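Local coordinates for protein choline dehydrogenase and related flavoproteins (Aspergillus oryzae, PDB 3Q9T) that oxidises formate as a formate oxidase of the glucose-methanol-choline oxidoreductase family, carrying 8-formyl-FAD at its catalytic site, at residues A176-S179 and P183-E186; N449-D454 and D503-A508; A22-E27 and K564-I569; G243-V246 and N252-N255. All coordinates share one frame; numbering follows the deposited sequence.

Interaction 1 of 4, residues A176-S179 and P183-E186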
loop_
_atom_site.group_PDB
_atom_site.type_symbol
_atom_site.label_atom_id
_atom_site.label_comp_id
_atom_site.label_asym_id
_atom_site.label_seq_id
_atom_site.Cartn_x
_atom_site.Cartn_y
_atom_site.Cartn_z
ATOM N N ALA A 176 6.908 28.121 -23.872
ATOM C CA ALA A 176 6.466 28.196 -22.487
ATOM C C ALA A 176 7.668 28.251 -21.549
ATOM O O ALA A 176 7.746 29.114 -20.676
ATOM C CB ALA A 176 5.575 26.998 -22.157
ATOM N N TRP A 177 8.613 27.336 -21.768
ATOM C CA TRP A 177 9.818 27.233 -20.955
ATOM C C TRP A 177 10.609 28.535 -20.919
ATOM O O TRP A 177 10.994 29.023 -19.847
ATOM C CB TRP A 177 10.712 26.092 -21.477
ATOM C CG TRP A 177 11.847 25.736 -20.561
ATOM C CD1 TRP A 177 13.115 26.235 -20.592
ATOM C CD2 TRP A 177 11.805 24.813 -19.462
ATOM N NE1 TRP A 177 13.865 25.682 -19.587
ATOM C CE2 TRP A 177 13.088 24.802 -18.881
ATOM C CE3 TRP A 177 10.810 23.989 -18.925
ATOM C CZ2 TRP A 177 13.403 24.005 -17.777
ATOM C CZ3 TRP A 177 11.122 23.192 -17.829
ATOM C CH2 TRP A 177 12.408 23.204 -17.267
ATOM N N LYS A 178 10.883 29.083 -22.095
ATOM C CA LYS A 178 11.601 30.359 -22.183
ATOM C C LYS A 178 10.797 31.499 -21.551
ATOM O O LYS A 178 11.368 32.404 -20.932
ATOM C CB LYS A 178 11.959 30.689 -23.636
ATOM C CG LYS A 178 12.938 29.702 -24.265
ATOM C CD LYS A 178 12.946 29.820 -25.782
ATOM C CE LYS A 178 13.406 31.201 -26.226
ATOM N NZ LYS A 178 14.802 31.493 -25.792
ATOM N N SER A 179 9.478 31.445 -21.675
ATOM C CA SER A 179 8.637 32.494 -21.079
ATOM C C SER A 179 8.739 32.516 -19.551
ATOM O O SER A 179 8.497 33.548 -18.919
ATOM C CB SER A 179 7.171 32.344 -21.502
ATOM O OG SER A 179 6.509 31.357 -20.734
ATOM N N PRO A 183 16.494 28.559 -19.166
ATOM C CA PRO A 183 17.330 28.425 -20.359
ATOM C C PRO A 183 16.988 27.183 -21.160
ATOM O O PRO A 183 16.505 26.198 -20.608
ATOM C CB PRO A 183 18.747 28.271 -19.785
ATOM C CG PRO A 183 18.615 28.433 -18.278
ATOM C CD PRO A 183 17.200 28.157 -17.939
ATOM N N LEU A 184 17.220 27.261 -22.462
ATOM C CA LEU A 184 17.345 26.094 -23.314
ATOM C C LEU A 184 18.797 25.597 -23.232
ATOM O O LEU A 184 19.721 26.395 -23.063
ATOM C CB LEU A 184 17.032 26.510 -24.748
ATOM C CG LEU A 184 15.690 26.125 -25.379
ATOM C CD1 LEU A 184 14.548 26.035 -24.359
ATOM C CD2 LEU A 184 15.368 27.074 -26.530
ATOM N N ILE A 185 19.007 24.290 -23.353
ATOM C CA ILE A 185 20.356 23.751 -23.333
ATOM C C ILE A 185 20.446 22.454 -24.130
ATOM O O ILE A 185 19.558 21.600 -24.050
ATOM C CB ILE A 185 20.869 23.517 -21.885
ATOM C CG1 ILE A 185 22.361 23.154 -21.897
ATOM C CG2 ILE A 185 20.040 22.430 -21.178
ATOM C CD1 ILE A 185 23.019 23.135 -20.514
ATOM N N GLU A 186 21.510 22.317 -24.915
ATOM C CA GLU A 186 21.685 21.121 -25.738
ATOM C C GLU A 186 22.852 20.259 -25.276
ATOM O O GLU A 186 22.784 19.023 -25.304
ATOM C CB GLU A 186 21.830 21.486 -27.219
ATOM C CG GLU A 186 20.540 21.957 -27.867
ATOM C CD GLU A 186 19.338 21.045 -27.572
ATOM O OE1 GLU A 186 19.513 19.849 -27.236
ATOM O OE2 GLU A 186 18.201 21.538 -27.671
#

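Interaction 2 of 4, residues N449-D454 and D503-A508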
loop_
_atom_site.group_PDB
_atom_site.type_symbol
_atom_site.label_atom_id
_atom_site.label_comp_id
_atom_site.label_asym_id
_atom_site.label_seq_id
_atom_site.Cartn_x
_atom_site.Cartn_y
_atom_site.Cartn_z
ATOM N N ASN A 449 11.962 3.987 0.983
ATOM C CA ASN A 449 12.013 5.039 1.980
ATOM C C ASN A 449 11.898 6.440 1.379
ATOM O O ASN A 449 12.560 7.375 1.828
ATOM C CB ASN A 449 13.279 4.903 2.825
ATOM C CG ASN A 449 13.189 5.667 4.138
ATOM O OD1 ASN A 449 12.127 5.728 4.758
ATOM N ND2 ASN A 449 14.307 6.258 4.566
ATOM N N PHE A 450 11.049 6.573 0.369
ATOM C CA PHE A 450 10.805 7.857 -0.267
ATOM C C PHE A 450 10.212 8.835 0.746
ATOM O O PHE A 450 9.305 8.482 1.529
ATOM C CB PHE A 450 9.816 7.701 -1.432
ATOM C CG PHE A 450 10.405 7.132 -2.695
ATOM C CD1 PHE A 450 11.733 7.377 -3.050
ATOM C CD2 PHE A 450 9.607 6.400 -3.567
ATOM C CE1 PHE A 450 12.256 6.884 -4.226
ATOM C CE2 PHE A 450 10.134 5.881 -4.753
ATOM C CZ PHE A 450 11.452 6.135 -5.087
ATOM N N PHE A 451 10.712 10.065 0.726
ATOM C CA PHE A 451 10.123 11.145 1.509
ATOM C C PHE A 451 10.249 10.949 3.042
ATOM O O PHE A 451 9.451 11.474 3.818
ATOM C CB PHE A 451 8.667 11.356 1.083
ATOM C CG PHE A 451 8.520 11.771 -0.359
ATOM C CD1 PHE A 451 8.997 13.009 -0.793
ATOM C CD2 PHE A 451 7.919 10.930 -1.289
ATOM C CE1 PHE A 451 8.880 13.395 -2.103
ATOM C CE2 PHE A 451 7.796 11.316 -2.626
ATOM C CZ PHE A 451 8.273 12.548 -3.034
ATOM N N ALA A 452 11.240 10.180 3.473
ATOM C CA ALA A 452 11.505 10.060 4.907
ATOM C C ALA A 452 11.695 11.456 5.507
ATOM O O ALA A 452 11.260 11.725 6.619
ATOM C CB ALA A 452 12.727 9.189 5.162
ATOM N N ASN A 453 12.339 12.347 4.754
ATOM C CA ASN A 453 12.539 13.729 5.193
ATOM C C ASN A 453 11.447 14.641 4.613
ATOM O O ASN A 453 11.200 14.626 3.405
ATOM C CB ASN A 453 13.940 14.211 4.775
ATOM C CG ASN A 453 14.313 15.562 5.380
ATOM O OD1 ASN A 453 13.483 16.470 5.469
ATOM N ND2 ASN A 453 15.577 15.702 5.788
ATOM N N ASP A 454 10.790 15.429 5.462
ATOM C CA ASP A 454 9.744 16.367 5.013
ATOM C C ASP A 454 10.188 17.372 3.942
ATOM O O ASP A 454 9.396 17.754 3.069
ATOM C CB ASP A 454 9.176 17.129 6.205
ATOM C CG ASP A 454 8.194 16.303 7.027
ATOM O OD1 ASP A 454 8.001 15.098 6.739
ATOM O OD2 ASP A 454 7.619 16.873 7.976
ATOM N N ASP A 503 0.783 10.025 -1.705
ATOM C CA ASP A 503 -0.158 9.031 -2.198
ATOM C C ASP A 503 -0.051 8.804 -3.697
ATOM O O ASP A 503 -0.548 7.804 -4.222
ATOM C CB ASP A 503 -1.596 9.399 -1.819
ATOM C CG ASP A 503 -2.509 8.202 -1.829
ATOM O OD1 ASP A 503 -2.098 7.144 -1.300
ATOM O OD2 ASP A 503 -3.620 8.303 -2.381
ATOM N N ARG A 504 0.599 9.725 -4.390
ATOM C CA ARG A 504 0.646 9.662 -5.839
ATOM C C ARG A 504 2.042 9.421 -6.385
ATOM O O ARG A 504 2.226 9.262 -7.604
ATOM C CB ARG A 504 0.141 10.970 -6.414
ATOM C CG ARG A 504 -1.340 11.105 -6.421
ATOM C CD ARG A 504 -1.733 11.618 -7.773
ATOM N NE ARG A 504 -2.296 12.931 -7.641
ATOM C CZ ARG A 504 -2.658 13.698 -8.657
ATOM N NH1 ARG A 504 -2.465 13.298 -9.909
ATOM N NH2 ARG A 504 -3.191 14.885 -8.401
ATOM N N CYS A 505 3.031 9.433 -5.501
ATOM C CA CYS A 505 4.408 9.300 -5.941
ATOM C C CYS A 505 4.690 7.846 -6.312
ATOM O O CYS A 505 3.954 6.943 -5.916
ATOM C CB CYS A 505 5.364 9.745 -4.837
ATOM S SG CYS A 505 5.499 8.554 -3.485
ATOM N N GLN A 506 5.759 7.634 -7.075
ATOM C CA GLN A 506 6.215 6.289 -7.420
ATOM C C GLN A 506 7.710 6.357 -7.605
ATOM O O GLN A 506 8.287 7.447 -7.621
ATOM C CB GLN A 506 5.580 5.801 -8.738
ATOM C CG GLN A 506 5.889 6.701 -9.915
ATOM C CD GLN A 506 5.422 6.125 -11.228
ATOM O OE1 GLN A 506 4.226 6.171 -11.562
ATOM N NE2 GLN A 506 6.359 5.550 -11.981
ATOM N N THR A 507 8.337 5.197 -7.765
ATOM C CA THR A 507 9.732 5.140 -8.188
ATOM C C THR A 507 9.878 5.779 -9.561
ATOM O O THR A 507 9.025 5.594 -10.429
ATOM C CB THR A 507 10.235 3.678 -8.276
ATOM O OG1 THR A 507 11.593 3.669 -8.729
ATOM C CG2 THR A 507 9.378 2.864 -9.257
ATOM N N ALA A 508 10.952 6.535 -9.770
ATOM C CA ALA A 508 11.254 7.003 -11.121
ATOM C C ALA A 508 12.092 5.949 -11.861
ATOM O O ALA A 508 12.617 6.212 -12.933
ATOM C CB ALA A 508 11.967 8.349 -11.078
#

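Interaction 3 of 4, residues A22-E27 and K564-I569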
loop_
_atom_site.group_PDB
_atom_site.type_symbol
_atom_site.label_atom_id
_atom_site.label_comp_id
_atom_site.label_asym_id
_atom_site.label_seq_id
_atom_site.Cartn_x
_atom_site.Cartn_y
_atom_site.Cartn_z
ATOM N N ALA A 22 30.825 -8.337 -19.839
ATOM C CA ALA A 22 31.037 -9.572 -20.592
ATOM C C ALA A 22 31.549 -9.332 -22.011
ATOM O O ALA A 22 32.439 -10.038 -22.465
ATOM C CB ALA A 22 29.776 -10.405 -20.632
ATOM N N GLY A 23 30.965 -8.361 -22.707
ATOM C CA GLY A 23 31.300 -8.114 -24.100
ATOM C C GLY A 23 32.696 -7.541 -24.237
ATOM O O GLY A 23 33.415 -7.842 -25.180
ATOM N N ARG A 24 33.087 -6.725 -23.268
ATOM C CA ARG A 24 34.398 -6.102 -23.286
ATOM C C ARG A 24 35.481 -7.124 -22.974
ATOM O O ARG A 24 36.529 -7.162 -23.632
ATOM C CB ARG A 24 34.453 -4.942 -22.296
ATOM C CG ARG A 24 33.595 -3.752 -22.712
ATOM C CD ARG A 24 34.008 -3.192 -24.073
ATOM N NE ARG A 24 33.347 -1.912 -24.333
ATOM C CZ ARG A 24 33.283 -1.310 -25.520
ATOM N NH1 ARG A 24 33.863 -1.853 -26.583
ATOM N NH2 ARG A 24 32.648 -0.149 -25.636
ATOM N N LEU A 25 35.223 -7.972 -21.984
ATOM C CA LEU A 25 36.188 -9.002 -21.637
ATOM C C LEU A 25 36.373 -9.975 -22.803
ATOM O O LEU A 25 37.474 -10.489 -23.020
ATOM C CB LEU A 25 35.792 -9.727 -20.348
ATOM C CG LEU A 25 36.003 -8.922 -19.061
ATOM C CD1 LEU A 25 35.613 -9.742 -17.856
ATOM C CD2 LEU A 25 37.445 -8.457 -18.935
ATOM N N ALA A 26 35.304 -10.182 -23.571
ATOM C CA ALA A 26 35.334 -11.064 -24.735
ATOM C C ALA A 26 36.079 -10.486 -25.949
ATOM O O ALA A 26 36.270 -11.186 -26.942
ATOM C CB ALA A 26 33.904 -11.457 -25.138
ATOM N N GLU A 27 36.480 -9.217 -25.894
ATOM C CA GLU A 27 37.167 -8.618 -27.046
ATOM C C GLU A 27 38.499 -9.313 -27.381
ATOM O O GLU A 27 38.974 -9.243 -28.518
ATOM C CB GLU A 27 37.345 -7.108 -26.873
ATOM C CG GLU A 27 36.081 -6.312 -27.152
ATOM C CD GLU A 27 36.153 -4.881 -26.621
ATOM O OE1 GLU A 27 37.011 -4.608 -25.759
ATOM O OE2 GLU A 27 35.334 -4.033 -27.044
ATOM N N LYS A 564 34.108 0.737 -16.988
ATOM C CA LYS A 564 35.249 0.901 -16.101
ATOM C C LYS A 564 35.619 -0.436 -15.473
ATOM O O LYS A 564 36.788 -0.808 -15.430
ATOM C CB LYS A 564 34.981 1.961 -15.030
ATOM C CG LYS A 564 36.164 2.199 -14.063
ATOM C CD LYS A 564 35.946 3.448 -13.197
ATOM C CE LYS A 564 37.100 3.703 -12.234
ATOM N NZ LYS A 564 38.430 3.599 -12.906
ATOM N N CYS A 565 34.623 -1.171 -15.002
ATOM C CA CYS A 565 34.890 -2.470 -14.405
ATOM C C CYS A 565 35.725 -3.353 -15.324
ATOM O O CYS A 565 36.715 -3.940 -14.897
ATOM C CB CYS A 565 33.589 -3.203 -14.072
ATOM S SG CYS A 565 33.897 -4.764 -13.223
ATOM N N ALA A 566 35.302 -3.460 -16.578
ATOM C CA ALA A 566 36.010 -4.259 -17.571
ATOM C C ALA A 566 37.458 -3.757 -17.759
ATOM O O ALA A 566 38.408 -4.546 -17.755
ATOM C CB ALA A 566 35.238 -4.248 -18.905
ATOM N N ASP A 567 37.624 -2.446 -17.900
ATOM C CA ASP A 567 38.961 -1.865 -17.990
ATOM C C ASP A 567 39.826 -2.290 -16.807
ATOM O O ASP A 567 40.943 -2.762 -17.000
ATOM C CB ASP A 567 38.911 -0.336 -18.094
ATOM C CG ASP A 567 39.077 0.165 -19.533
ATOM O OD1 ASP A 567 38.989 -0.668 -20.466
ATOM O OD2 ASP A 567 39.276 1.396 -19.727
ATOM N N MET A 568 39.303 -2.145 -15.586
ATOM C CA MET A 568 40.066 -2.493 -14.376
ATOM C C MET A 568 40.417 -3.989 -14.288
ATOM O O MET A 568 41.497 -4.348 -13.805
ATOM C CB MET A 568 39.345 -2.012 -13.117
ATOM C CG MET A 568 39.116 -0.480 -13.086
ATOM S SD MET A 568 38.538 0.135 -11.486
ATOM C CE MET A 568 36.923 -0.657 -11.421
ATOM N N ILE A 569 39.521 -4.853 -14.768
ATOM C CA ILE A 569 39.802 -6.289 -14.811
ATOM C C ILE A 569 40.917 -6.582 -15.829
ATOM O O ILE A 569 41.829 -7.363 -15.561
ATOM C CB ILE A 569 38.540 -7.115 -15.132
ATOM C CG1 ILE A 569 37.584 -7.108 -13.938
ATOM C CG2 ILE A 569 38.894 -8.567 -15.483
ATOM C CD1 ILE A 569 36.238 -7.722 -14.249
#

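Interaction 4 of 4, residues G243-V246 and N252-N255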
loop_
_atom_site.group_PDB
_atom_site.type_symbol
_atom_site.label_atom_id
_atom_site.label_comp_id
_atom_site.label_asym_id
_atom_site.label_seq_id
_atom_site.Cartn_x
_atom_site.Cartn_y
_atom_site.Cartn_z
ATOM N N GLY A 243 33.020 -19.421 -8.326
ATOM C CA GLY A 243 32.026 -19.553 -9.378
ATOM C C GLY A 243 30.626 -19.369 -8.815
ATOM O O GLY A 243 30.449 -18.720 -7.774
ATOM N N VAL A 244 29.627 -19.937 -9.488
ATOM C CA VAL A 244 28.247 -19.727 -9.091
ATOM C C VAL A 244 27.403 -20.973 -9.298
ATOM O O VAL A 244 27.626 -21.736 -10.238
ATOM C CB VAL A 244 27.615 -18.589 -9.921
ATOM C CG1 VAL A 244 27.433 -19.031 -11.365
ATOM C CG2 VAL A 244 26.286 -18.189 -9.335
ATOM N N THR A 245 26.409 -21.154 -8.436
ATOM C CA THR A 245 25.445 -22.243 -8.583
ATOM C C THR A 245 24.099 -21.717 -9.096
ATOM O O THR A 245 23.581 -20.702 -8.605
ATOM C CB THR A 245 25.249 -23.016 -7.256
ATOM O OG1 THR A 245 26.509 -23.535 -6.805
ATOM C CG2 THR A 245 24.268 -24.182 -7.442
ATOM N N VAL A 246 23.544 -22.401 -10.095
ATOM C CA VAL A 246 22.274 -21.994 -10.693
ATOM C C VAL A 246 21.296 -23.150 -10.779
ATOM O O VAL A 246 21.691 -24.314 -10.727
ATOM C CB VAL A 246 22.454 -21.382 -12.102
ATOM C CG1 VAL A 246 23.343 -20.142 -12.027
ATOM C CG2 VAL A 246 23.027 -22.404 -13.054
ATOM N N ASN A 252 17.317 -28.583 -12.031
ATOM C CA ASN A 252 18.631 -29.148 -11.728
ATOM C C ASN A 252 19.608 -28.066 -11.322
ATOM O O ASN A 252 19.624 -26.976 -11.909
ATOM C CB ASN A 252 19.177 -29.886 -12.934
ATOM C CG ASN A 252 18.313 -31.039 -13.324
ATOM O OD1 ASN A 252 17.840 -31.128 -14.461
ATOM N ND2 ASN A 252 18.086 -31.941 -12.375
ATOM N N GLU A 253 20.411 -28.356 -10.311
ATOM C CA GLU A 253 21.393 -27.394 -9.842
ATOM C C GLU A 253 22.727 -27.630 -10.543
ATOM O O GLU A 253 23.247 -28.746 -10.580
ATOM C CB GLU A 253 21.530 -27.426 -8.311
ATOM C CG GLU A 253 20.204 -27.171 -7.580
ATOM C CD GLU A 253 20.376 -26.807 -6.114
ATOM O OE1 GLU A 253 19.387 -26.347 -5.501
ATOM O OE2 GLU A 253 21.493 -26.970 -5.574
ATOM N N LEU A 254 23.266 -26.562 -11.112
ATOM C CA LEU A 254 24.485 -26.634 -11.907
ATOM C C LEU A 254 25.524 -25.711 -11.285
ATOM O O LEU A 254 25.195 -24.611 -10.842
ATOM C CB LEU A 254 24.194 -26.189 -13.341
ATOM C CG LEU A 254 23.882 -27.225 -14.419
ATOM C CD1 LEU A 254 23.147 -28.423 -13.858
ATOM C CD2 LEU A 254 23.100 -26.585 -15.546
ATOM N N ASN A 255 26.771 -26.160 -11.231
ATOM C CA ASN A 255 27.858 -25.282 -10.817
ATOM C C ASN A 255 28.678 -24.853 -12.026
ATOM O O ASN A 255 29.008 -25.677 -12.873
ATOM C CB ASN A 255 28.759 -25.968 -9.790
ATOM C CG ASN A 255 27.977 -26.583 -8.654
ATOM O OD1 ASN A 255 27.223 -25.898 -7.962
ATOM N ND2 ASN A 255 28.132 -27.896 -8.471
#

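Interaction 1 of 4, residues A176-S179 and P183-E186
P183 turns its backbone carbonyl to the indole of W177, the residue two before the C-terminal end of helix 167-179. W177 NE1 donates to P183 O over 2.9 Å, but the bond is bent, with 134° at the hydrogen. The donor stands above the carbonyl plane by 46°, away from the lone-pair directions, while the oxygen lies at the indole edge, near its plane. With CG anti to the backbone N (chi1 -169°), the indole swings off the helix toward the loop, which brings NE1 to this oxygen. P183 contributes mainly its carbonyl to the contact.

Next along the chain, L184 reaches back with both methyls. CD1 touches W177 CD1 at 4.0 Å, obliquely to the ring, and also nears K178 CG. CD2 lies 3.7 Å from K178 CD, where the aliphatic part of the lysine crosses the leucine at about a right angle. From this loop the indole receives one polar partner, P183 O, and one apolar one, L184 CD1.

This is a local helix-to-loop turnback at the surface, away from the flavin site, joining the end of helix 167-179 to the loop before strand 195-204. P183 and I185 both make backbone hydrogen bonds with L196 of that strand. W177 also packs on L196 and, with A176, on L470 of helix 454-473.

Interaction 2 of 4, residues N449-D454 and D503-A508
F450 and F451, consecutive residues of a type II turn from N449 to A452, send their rings toward the residues that lead from helix 494-504 into strand 506-507. F450 meets mainly backbone atoms: CE2 is 3.5 Å from T507 CA, which lies at the ring edge near its plane. The same CE2 comes within 3.8 Å of Q506 O, an oblique approach.

F451 lies against C505. Its CE2 is 3.6 Å from C505 CB, again at the ring edge, and SG sits 5.0 Å from the ring centroid, 82° off the normal. This is a sulfur-aromatic contact made at the rim of the ring. The thiol gets there because SG lies between the backbone N and the carbonyl carbon (chi1 74°).

In the next shell, P308 of strand 308-316 packs against both phenylalanines, and I457 and M460 of helix 454-473 cover F451. T507 OG1 is held by D306 OD2 and the backbone N of F509, while Q506 NE2 donates to T507 O over 3.1 Å at 162°, with the acceptor in the amide plane, and to A403 O. R74 NH1 bonds to both F451 O and D454 OD1, linking the turn to the start of helix 454-473.

No hydrogen bond crosses between the segments. Ring edges, a thiol and backbone atoms therefore join them by dispersion and weak electrostatics, while polar bonds to other parts of the fold position T507, about 7 Å by its side chain from the bound 8-formyl-FAD.

Interaction 3 of 4, residues A22-E27 and K564-I569
R24 and A566 bring their CA atoms within 6.2 Å, the closest backbone approach between the end of helix 16-25 and the C-terminal helix 555-572. Helix 16-25 is probably the first helix of the Rossmann-type FAD-binding fold, after a glycine-rich turn. Ends of the sequence more than 500 residues apart are thereby packed together, both helices lying against the parallel sheet.

The small A566 is consistent with so close an approach: its CB meets R24 CB at 3.5 Å. Only the base of the arginine takes part, since the chain bends at chi2 (-59°) and carries the guanidinium away from A566, toward E563 three residues earlier on the same helix. Beside this pair, L25 and I569 cross at about a right angle, with L25 CD2 3.7 Å from I569 CG2; F9 of strand 9-12, in the parallel sheet, touches both.

Charge is kept at the margin. R24 NE pairs with E563 and E27 OE1 with K570, so two salt bridges link the helix end to residues flanking 564-569. Within 22-27, R24 NH1 reaches E27 OE2 at 2.7 Å and 155°, coming in on the syn side of the carboxylate, with OE2 only 2° out of the guanidinium plane.

Interaction 4 of 4, residues G243-V246 and N252-N255
T245 OG1 donates to N255 OD1 over 2.7 Å, bridging two strands of a beta hairpin, 240-248 and 253-258, that forms the middle of a four-stranded mixed sheet. The hydroxyl lies in the plane of the amide carbonyl, with a C=O...O angle of 152°. Both side chains stand side by side on the same face of the sheet and point the same way. T245 holds OG1 anti to its carbonyl carbon (chi1 -58°), which turns the hydroxyl to the amide oxygen; CG2 also lies beside that oxygen.

The short segments run antiparallel at 168°, their axes 4.6 Å apart. T245 and N255 are a non-hydrogen-bonded pair, and V246 with L254 is the adjoining hydrogen-bonded pair: V246 N bonds to L254 O at 2.9 Å and L254 N to V246 O at 2.8 Å, both nearly straight. Supplementary CA-H...O contacts, from T245 CA to L254 O and from E253 CA to V246 O, use the same two carbonyls.

On the face carrying V246 and L254 the contact is apolar. V246 also packs on V227 and stands about 6 Å by its side chain from the bound FAD derivative, close to the FAD-binding S229. Strand 227-235 flanks the hairpin, T245 making backbone bonds with K230 and R231, and E253 OE2 forms a salt bridge with K230 NZ. Across the hairpin, V246 CG2 rests 4.0 Å from L254 CB.

How the interactions relate
Interactions 2 and 3 are buried, whereas interactions 1 and 4 are partly exposed and lie on opposite sides of the chain's centre, about 54 Å apart between centres. The two local contacts, 1 and 4, each carry polar bonds across their segments: one bent indole bond to a carbonyl in the first, a hydrogen-bonded antiparallel pair plus a side-chain bond in the last. The long-range contacts, 2 and 3, have none; charges edge interaction 3, while polar bonds to other parts of the fold surround interaction 2. Interactions 3 and 4 probably belong to the FAD-binding part; both border strand 9-12, through F9 and through V10 and V12. Helix 454-473 borders interactions 1 and 2, touching W177 and F451.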